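Local coordinates for protein rubber oxygenase (Streptomyces sp., PDB 5O1L) that oxidatively cleaves poly(cis-1,4-isoprene) rubber by adding O2 to its C=C double bonds, using a non-covalently bound heme b, to give oligo-isoprenoids with keto and aldehyde ends, at residues R195-A200 against I396-P401. Sequence-based numbering, arbitrary orientation.
With HEM (protoporphyrin IX containing Fe), chain C.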
loop_
_atom_site.group_PDB
_atom_site.type_symbol
_atom_site.label_atom_id
_atom_site.label_comp_id
_atom_site.label_asym_id
_atom_site.label_seq_id
_atom_site.Cartn_x
_atom_site.Cartn_y
_atom_site.Cartn_z
ATOM N N ARG A 195 5.261 -3.998 10.643
ATOM C CA ARG A 195 6.536 -4.690 10.596
ATOM C C ARG A 195 6.508 -5.987 11.399
ATOM O O ARG A 195 7.023 -7.031 10.987
ATOM C CB ARG A 195 7.597 -3.716 11.057
ATOM C CG ARG A 195 8.986 -4.140 10.955
ATOM C CD ARG A 195 9.918 -2.991 11.144
ATOM N NE ARG A 195 11.190 -3.576 11.125
ATOM C CZ ARG A 195 12.303 -3.036 11.545
ATOM N NH1 ARG A 195 12.273 -1.865 12.073
ATOM N NH2 ARG A 195 13.433 -3.725 11.490
ATOM N N MET A 196 5.852 -5.936 12.551
ATOM C CA MET A 196 5.732 -7.112 13.414
ATOM C C MET A 196 4.775 -8.166 12.799
ATOM O O MET A 196 5.115 -9.376 12.818
ATOM C CB MET A 196 5.213 -6.729 14.805
ATOM C CG MET A 196 6.132 -5.843 15.607
ATOM S SD MET A 196 5.326 -5.133 17.093
ATOM C CE MET A 196 4.666 -6.604 17.813
ATOM N N VAL A 197 3.655 -7.737 12.224
ATOM C CA VAL A 197 2.756 -8.639 11.509
ATOM C C VAL A 197 3.536 -9.352 10.402
ATOM O O VAL A 197 3.494 -10.585 10.250
ATOM C CB VAL A 197 1.507 -7.973 10.950
ATOM C CG1 VAL A 197 0.740 -8.932 10.058
ATOM C CG2 VAL A 197 0.664 -7.472 12.081
ATOM N N HIS A 198 4.259 -8.593 9.543
ATOM C CA HIS A 198 4.961 -9.214 8.469
ATOM C C HIS A 198 5.979 -10.229 9.026
ATOM O O HIS A 198 6.134 -11.272 8.415
ATOM C CB HIS A 198 5.648 -8.119 7.618
ATOM C CG HIS A 198 4.722 -7.344 6.732
ATOM N ND1 HIS A 198 5.111 -6.140 6.182
ATOM C CD2 HIS A 198 3.482 -7.628 6.233
ATOM C CE1 HIS A 198 4.113 -5.723 5.407
ATOM N NE2 HIS A 198 3.106 -6.572 5.422
ATOM N N ALA A 199 6.692 -9.894 10.080
ATOM C CA ALA A 199 7.651 -10.788 10.665
ATOM C C ALA A 199 6.980 -12.087 11.172
ATOM O O ALA A 199 7.524 -13.190 10.986
ATOM C CB ALA A 199 8.410 -10.064 11.743
ATOM N N ALA A 200 5.818 -11.962 11.753
ATOM C CA ALA A 200 5.046 -13.130 12.163
ATOM C C ALA A 200 4.689 -13.987 10.973
ATOM O O ALA A 200 4.850 -15.207 11.038
ATOM C CB ALA A 200 3.783 -12.701 12.864
ATOM N N ILE A 396 -9.148 0.618 14.104
ATOM C CA ILE A 396 -9.057 -0.842 13.993
ATOM C C ILE A 396 -7.659 -1.221 14.483
ATOM O O ILE A 396 -6.729 -0.556 14.096
ATOM C CB ILE A 396 -9.332 -1.324 12.544
ATOM C CG1 ILE A 396 -10.851 -1.473 12.320
ATOM C CG2 ILE A 396 -8.675 -2.675 12.267
ATOM C CD1 ILE A 396 -11.720 -0.298 12.748
ATOM N N ALA A 397 -7.515 -2.218 15.363
ATOM C CA ALA A 397 -6.191 -2.516 15.958
ATOM C C ALA A 397 -5.557 -3.549 15.078
ATOM O O ALA A 397 -6.244 -4.366 14.501
ATOM C CB ALA A 397 -6.318 -3.015 17.372
ATOM N N ILE A 398 -4.246 -3.485 14.947
ATOM C CA ILE A 398 -3.506 -4.457 14.155
ATOM C C ILE A 398 -2.970 -5.485 15.116
ATOM O O ILE A 398 -2.151 -5.169 16.000
ATOM C CB ILE A 398 -2.375 -3.760 13.393
ATOM C CG1 ILE A 398 -2.938 -2.769 12.409
ATOM C CG2 ILE A 398 -1.438 -4.769 12.729
ATOM C CD1 ILE A 398 -1.853 -1.947 11.707
ATOM N N ASP A 399 -3.419 -6.722 14.936
ATOM C CA ASP A 399 -3.000 -7.831 15.823
ATOM C C ASP A 399 -1.968 -8.700 15.146
ATOM O O ASP A 399 -2.045 -8.931 13.957
ATOM C CB ASP A 399 -4.187 -8.713 16.154
ATOM C CG ASP A 399 -5.171 -8.055 17.169
ATOM O OD1 ASP A 399 -4.794 -7.206 18.061
ATOM O OD2 ASP A 399 -6.352 -8.444 17.102
ATOM N N ILE A 400 -1.072 -9.238 15.912
ATOM C CA ILE A 400 -0.096 -10.213 15.453
ATOM C C ILE A 400 -0.828 -11.512 15.247
ATOM O O ILE A 400 -1.588 -11.920 16.123
ATOM C CB ILE A 400 1.030 -10.415 16.473
ATOM C CG1 ILE A 400 1.749 -9.112 16.753
ATOM C CG2 ILE A 400 2.021 -11.514 16.019
ATOM C CD1 ILE A 400 2.755 -9.198 17.855
ATOM N N PRO A 401 -0.649 -12.192 14.113
ATOM C CA PRO A 401 -1.271 -13.517 13.959
ATOM C C PRO A 401 -0.507 -14.576 14.761
ATOM O O PRO A 401 0.661 -14.424 15.079
ATOM C CB PRO A 401 -1.085 -13.831 12.482
ATOM C CG PRO A 401 0.064 -12.964 12.048
ATOM C CD PRO A 401 0.033 -11.713 12.874
HETATM C CHA HEM C . -0.379 -7.477 6.865
HETATM C CHB HEM C . 0.751 -3.268 4.980
HETATM C CHC HEM C . 3.623 -5.451 1.832
HETATM C CHD HEM C . 1.672 -9.625 3.083
HETATM C C1A HEM C . -0.237 -6.159 6.615
HETATM C C2A HEM C . -0.890 -5.160 7.429
HETATM C C3A HEM C . -0.605 -3.976 6.871
HETATM C C4A HEM C . 0.237 -4.191 5.784
HETATM C CMA HEM C . -1.125 -2.654 7.382
HETATM C CAA HEM C . -1.775 -5.374 8.681
HETATM C CBA HEM C . -3.220 -5.690 8.249
HETATM C CGA HEM C . -4.140 -5.461 9.393
HETATM O O1A HEM C . -4.138 -6.388 10.212
HETATM O O2A HEM C . -4.817 -4.364 9.466
HETATM C C1B HEM C . 1.676 -3.498 3.967
HETATM C C2B HEM C . 2.263 -2.442 3.217
HETATM C C3B HEM C . 3.090 -2.994 2.343
HETATM C C4B HEM C . 3.002 -4.436 2.513
HETATM C CMB HEM C . 2.025 -0.955 3.383
HETATM C CAB HEM C . 4.034 -2.500 1.372
HETATM C CBB HEM C . 4.327 -1.131 1.076
HETATM C C1C HEM C . 3.351 -6.810 1.890
HETATM C C2C HEM C . 3.849 -7.745 0.897
HETATM C C3C HEM C . 3.297 -8.917 1.296
HETATM C C4C HEM C . 2.439 -8.633 2.433
HETATM C CMC HEM C . 4.840 -7.460 -0.193
HETATM C CAC HEM C . 3.443 -10.234 0.656
HETATM C CBC HEM C . 4.298 -10.652 -0.359
HETATM C C1D HEM C . 0.937 -9.388 4.216
HETATM C C2D HEM C . 0.257 -10.447 4.988
HETATM C C3D HEM C . -0.318 -9.872 6.038
HETATM C C4D HEM C . 0.031 -8.452 5.959
HETATM C CMD HEM C . 0.208 -11.856 4.531
HETATM C CAD HEM C . -1.183 -10.557 7.124
HETATM C CBD HEM C . -2.613 -10.599 6.601
HETATM C CGD HEM C . -3.482 -11.343 7.621
HETATM O O1D HEM C . -4.413 -10.694 8.149
HETATM O O2D HEM C . -3.302 -12.548 7.945
HETATM N NA HEM C . 0.477 -5.551 5.631
HETATM N NB HEM C . 2.140 -4.654 3.474
HETATM N NC HEM C . 2.474 -7.331 2.801
HETATM N ND HEM C . 0.838 -8.214 4.887
HETATM FE FE HEM C . 1.505 -6.457 4.214
#
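The flat imidazole of H198 coordinates the heme iron through NE2 at 2.0 Å, and heme NB lies at the edge of the imidazole, in the plane of the ring. On the same side of the porphyrin as H198, V197 CG1 sits above and just outside the porphyrin rim, 3.7 Å from the meso carbon CHA. V197 links heme and loop because its two methyls diverge: CG1, anti to the backbone N (chi1 172°), serves the porphyrin and P401 CD, while CG2 packs closely on I398 CG2, 3.5 Å away, and touches the carbonyl O of D399. An alanine in place of V197 would probably open a gap beside the porphyrin rim, leaving I398 CG2 without its methyl partner and CHA and P401 CD without CG1. The branched I398 also brings CG1 to 3.8 Å from heme O2A, so its hydrocarbon flanks a propionate. One helical turn beyond M196, small A200 allows close approach: its CB is 3.8 Å from both I400 CG2 and P401 CG. M196, modelled in two conformers, bends at chi3 (51°) in one of them, bringing its methyl to I400, an approach doubtful in detail. Helix 72-79 adjoins this layer, with N76 OD1 accepting a hydrogen bond from I400 N. Together the segments form part of the proximal side of a b-type heme pocket, whose helix-borne axial histidine is consistent with the family's place in the globin clan.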